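Local coordinates for protein eukaryotic translation initiation factor 2D (Homo sapiens, PDB 5W2F) that delivers tRNA to the P-site of the eukaryotic ribosome independently of GTP, this chain being its C-terminal part, at residues A[115-120]-A[171-176]. Numbering follows the deposited sequence.
Sequences ITLAQR and QGNQVH. With FMT (formic acid), chain D.
Strand residues I115 and L117 face N173, in the turn before helix 175-185, and V175, its first residue, the two backbones running 143° apart with the CA atoms of L117 and N173 separated by 6.7 Å. This is the alpha/beta packing of the SUI1 domain, in which the helix following strand 166-171 lies against the mixed sheet. L117 is the central residue. Its CG meets V175 CG2 at 3.7 Å. Its two methyls lie against the carboxamide of N173, CD2 3.5 Å from OD1 and CD1 near ND2. N173 CG lies anti to the backbone N (chi1 -176°), beside L117 CD2, and its ND2 donates to O1 of a formic acid at 2.9 Å. This ligand, probably from the crystallisation liquor, is hydrogen-bonded to K125 NZ as well. Deeper in, I115 CG2 packs on both V175 methyls at 4.1 Å, and L178 and L182 of the same helix extend this apolar layer. T127 of the adjacent strand ties down the turn, its OG1 hydrogen-bonding both G172 O and Q174 N. Just before the helix, at the N-cap position, Q174 folds its side chain back, and NE2 donates to Q171 O at 2.9 Å, in the carbonyl plane and nearly straight at 166°.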
ATOM      1  N   ILE A 115       5.292   4.322  15.966  1.00 17.62           N
ATOM      2  CA  ILE A 115       5.124   4.968  17.268  1.00 17.64           C
ATOM      3  C   ILE A 115       6.424   4.822  18.027  1.00 18.52           C
ATOM      4  O   ILE A 115       6.856   3.697  18.274  1.00 18.94           O
ATOM      5  CB  ILE A 115       4.007   4.333  18.101  1.00 18.81           C
ATOM      6  CG1 ILE A 115       2.686   4.289  17.345  1.00 18.97           C
ATOM      7  CG2 ILE A 115       3.862   5.046  19.435  1.00 19.45           C
ATOM      8  CD1 ILE A 115       1.781   3.211  17.846  1.00 22.70           C
ATOM      9  N   THR A 116       7.056   5.942  18.357  1.00 17.16           N
ATOM     10  CA  THR A 116       8.359   5.914  18.945  0.72 17.26           C
ATOM     11  C   THR A 116       8.445   6.836  20.165  1.00 16.35           C
ATOM     12  O   THR A 116       7.945   7.959  20.124  1.00 18.04           O
ATOM     13  CB  THR A 116       9.339   6.336  17.849  0.72 17.87           C
ATOM     14  OG1 THR A 116       9.116   5.509  16.680  0.72 18.60           O
ATOM     15  CG2 THR A 116      10.753   6.250  18.338  0.72 18.81           C
ATOM     16  N   LEU A 117       9.118   6.358  21.200  1.00 16.63           N
ATOM     17  CA  LEU A 117       9.458   7.167  22.363  1.00 16.69           C
ATOM     18  C   LEU A 117      10.786   7.823  22.087  1.00 17.92           C
ATOM     19  O   LEU A 117      11.694   7.192  21.553  1.00 20.90           O
ATOM     20  CB  LEU A 117       9.535   6.281  23.608  1.00 17.46           C
ATOM     21  CG  LEU A 117       8.178   5.749  24.024  1.00 17.67           C
ATOM     22  CD1 LEU A 117       8.329   4.598  25.014  1.00 18.29           C
ATOM     23  CD2 LEU A 117       7.307   6.856  24.612  1.00 18.41           C
ATOM     24  N   ALA A 118      10.892   9.093  22.461  1.00 18.38           N
ATOM     25  CA  ALA A 118      12.098   9.868  22.236  1.00 20.81           C
ATOM     26  C   ALA A 118      12.312  10.833  23.375  1.00 22.27           C
ATOM     27  O   ALA A 118      11.416  11.064  24.188  1.00 23.47           O
ATOM     28  CB  ALA A 118      12.002  10.635  20.926  1.00 22.57           C
ATOM     29  N   GLN A 119      13.539  11.335  23.441  1.00 24.60           N
ATOM     30  CA  GLN A 119      13.905  12.357  24.417  1.00 27.22           C
ATOM     31  C   GLN A 119      13.933  13.743  23.795  1.00 29.35           C
ATOM     32  O   GLN A 119      14.607  13.946  22.805  1.00 29.16           O
ATOM     33  CB  GLN A 119      15.272  12.042  24.978  1.00 31.09           C
ATOM     34  CG  GLN A 119      15.306  10.780  25.813  1.00 36.42           C
ATOM     35  CD  GLN A 119      14.406  10.875  27.033  1.00 42.70           C
ATOM     36  OE1 GLN A 119      14.283  11.932  27.653  1.00 45.86           O
ATOM     37  NE2 GLN A 119      13.749   9.781  27.356  1.00 50.00           N
ATOM     38  N   ARG A 120      13.169  14.669  24.369  1.00 34.86           N
ATOM     39  CA  ARG A 120      13.175  16.099  23.965  1.00 38.64           C
ATOM     40  C   ARG A 120      14.095  16.963  24.842  1.00 46.18           C
ATOM     41  O   ARG A 120      14.420  18.101  24.496  1.00 58.39           O
ATOM     42  CB  ARG A 120      11.746  16.657  23.978  1.00 44.78           C
ATOM     43  CG  ARG A 120      11.035  16.575  22.635  1.00 45.40           C
ATOM     44  CD  ARG A 120      11.388  17.763  21.758  1.00 55.34           C
ATOM     45  NE  ARG A 120      10.648  17.783  20.496  1.00 65.43           N
ATOM     46  CZ  ARG A 120      10.760  18.734  19.566  1.00 68.46           C
ATOM     47  NH1 ARG A 120      11.587  19.768  19.738  1.00 76.20           N
ATOM     48  NH2 ARG A 120      10.039  18.652  18.452  1.00 71.58           N
ATOM     49  N   GLN A 171       3.418  14.842  24.600  1.00 21.14           N
ATOM     50  CA  GLN A 171       4.305  14.859  25.758  1.00 22.46           C
ATOM     51  C   GLN A 171       4.114  13.575  26.577  1.00 21.07           C
ATOM     52  O   GLN A 171       2.995  13.085  26.749  1.00 22.33           O
ATOM     53  CB  GLN A 171       4.016  16.089  26.616  1.00 24.70           C
ATOM     54  CG  GLN A 171       4.444  17.391  25.981  1.00 31.30           C
ATOM     55  CD  GLN A 171       5.939  17.483  25.707  1.00 37.17           C
ATOM     56  OE1 GLN A 171       6.356  17.898  24.619  1.00 52.49           O
ATOM     57  NE2 GLN A 171       6.748  17.108  26.690  1.00 50.93           N
ATOM     58  N   GLY A 172       5.231  13.022  27.038  1.00 20.33           N
ATOM     59  CA  GLY A 172       5.219  11.856  27.886  1.00 20.22           C
ATOM     60  C   GLY A 172       5.191  10.544  27.112  1.00 19.51           C
ATOM     61  O   GLY A 172       5.362  10.518  25.896  1.00 21.01           O
ATOM     62  N   ASN A 173       4.990   9.464  27.861  1.00 19.66           N
ATOM     63  CA  ASN A 173       5.002   8.101  27.344  1.00 18.28           C
ATOM     64  C   ASN A 173       3.575   7.649  27.154  1.00 19.01           C
ATOM     65  O   ASN A 173       2.886   7.284  28.116  1.00 21.33           O
ATOM     66  CB  ASN A 173       5.760   7.205  28.298  1.00 18.70           C
ATOM     67  CG  ASN A 173       5.900   5.783  27.789  1.00 18.94           C
ATOM     68  OD1 ASN A 173       5.140   5.349  26.915  1.00 20.30           O
ATOM     69  ND2 ASN A 173       6.863   5.043  28.346  1.00 19.34           N
ATOM     70  N   GLN A 174       3.123   7.687  25.897  1.00 17.95           N
ATOM     71  CA  GLN A 174       1.704   7.525  25.591  1.00 18.23           C
ATOM     72  C   GLN A 174       1.423   6.363  24.666  1.00 18.61           C
ATOM     73  O   GLN A 174       0.330   6.282  24.090  1.00 19.44           O
ATOM     74  CB  GLN A 174       1.146   8.820  24.986  1.00 19.99           C
ATOM     75  CG  GLN A 174       1.488  10.070  25.790  1.00 20.51           C
ATOM     76  CD  GLN A 174       0.933  10.085  27.209  1.00 21.41           C
ATOM     77  OE1 GLN A 174       0.090   9.265  27.595  1.00 22.81           O
ATOM     78  NE2 GLN A 174       1.397  11.056  27.992  1.00 23.56           N
ATOM     79  N   VAL A 175       2.397   5.458  24.523  1.00 17.59           N
ATOM     80  CA  VAL A 175       2.287   4.379  23.535  1.00 18.27           C
ATOM     81  C   VAL A 175       1.015   3.543  23.734  1.00 18.63           C
ATOM     82  O   VAL A 175       0.333   3.191  22.762  1.00 19.53           O
ATOM     83  CB  VAL A 175       3.534   3.493  23.551  1.00 18.12           C
ATOM     84  CG1 VAL A 175       3.437   2.379  22.510  1.00 18.53           C
ATOM     85  CG2 VAL A 175       4.808   4.305  23.360  1.00 19.25           C
ATOM     86  N   HIS A 176       0.692   3.249  24.987  1.00 17.91           N
ATOM     87  CA  HIS A 176      -0.512   2.470  25.297  1.00 20.29           C
ATOM     88  C   HIS A 176      -1.796   3.126  24.821  1.00 21.63           C
ATOM     89  O   HIS A 176      -2.722   2.445  24.389  1.00 22.02           O
ATOM     90  CB  HIS A 176      -0.568   2.127  26.783  1.00 21.11           C
ATOM     91  CG  HIS A 176      -0.528   3.315  27.692  1.00 21.39           C
ATOM     92  ND1 HIS A 176       0.598   4.103  27.831  1.00 21.95           N
ATOM     93  CD2 HIS A 176      -1.469   3.846  28.517  1.00 23.81           C
ATOM     94  CE1 HIS A 176       0.344   5.072  28.698  1.00 24.10           C
ATOM     95  NE2 HIS A 176      -0.895   4.922  29.150  1.00 25.79           N
TER
HETATM   96  C   FMT D 603       8.682   6.864  31.592  1.00 33.91           C
HETATM   97  O1  FMT D 603       8.058   6.417  30.658  1.00 29.36           O
HETATM   98  O2  FMT D 603       9.996   6.764  31.529  1.00 43.33           O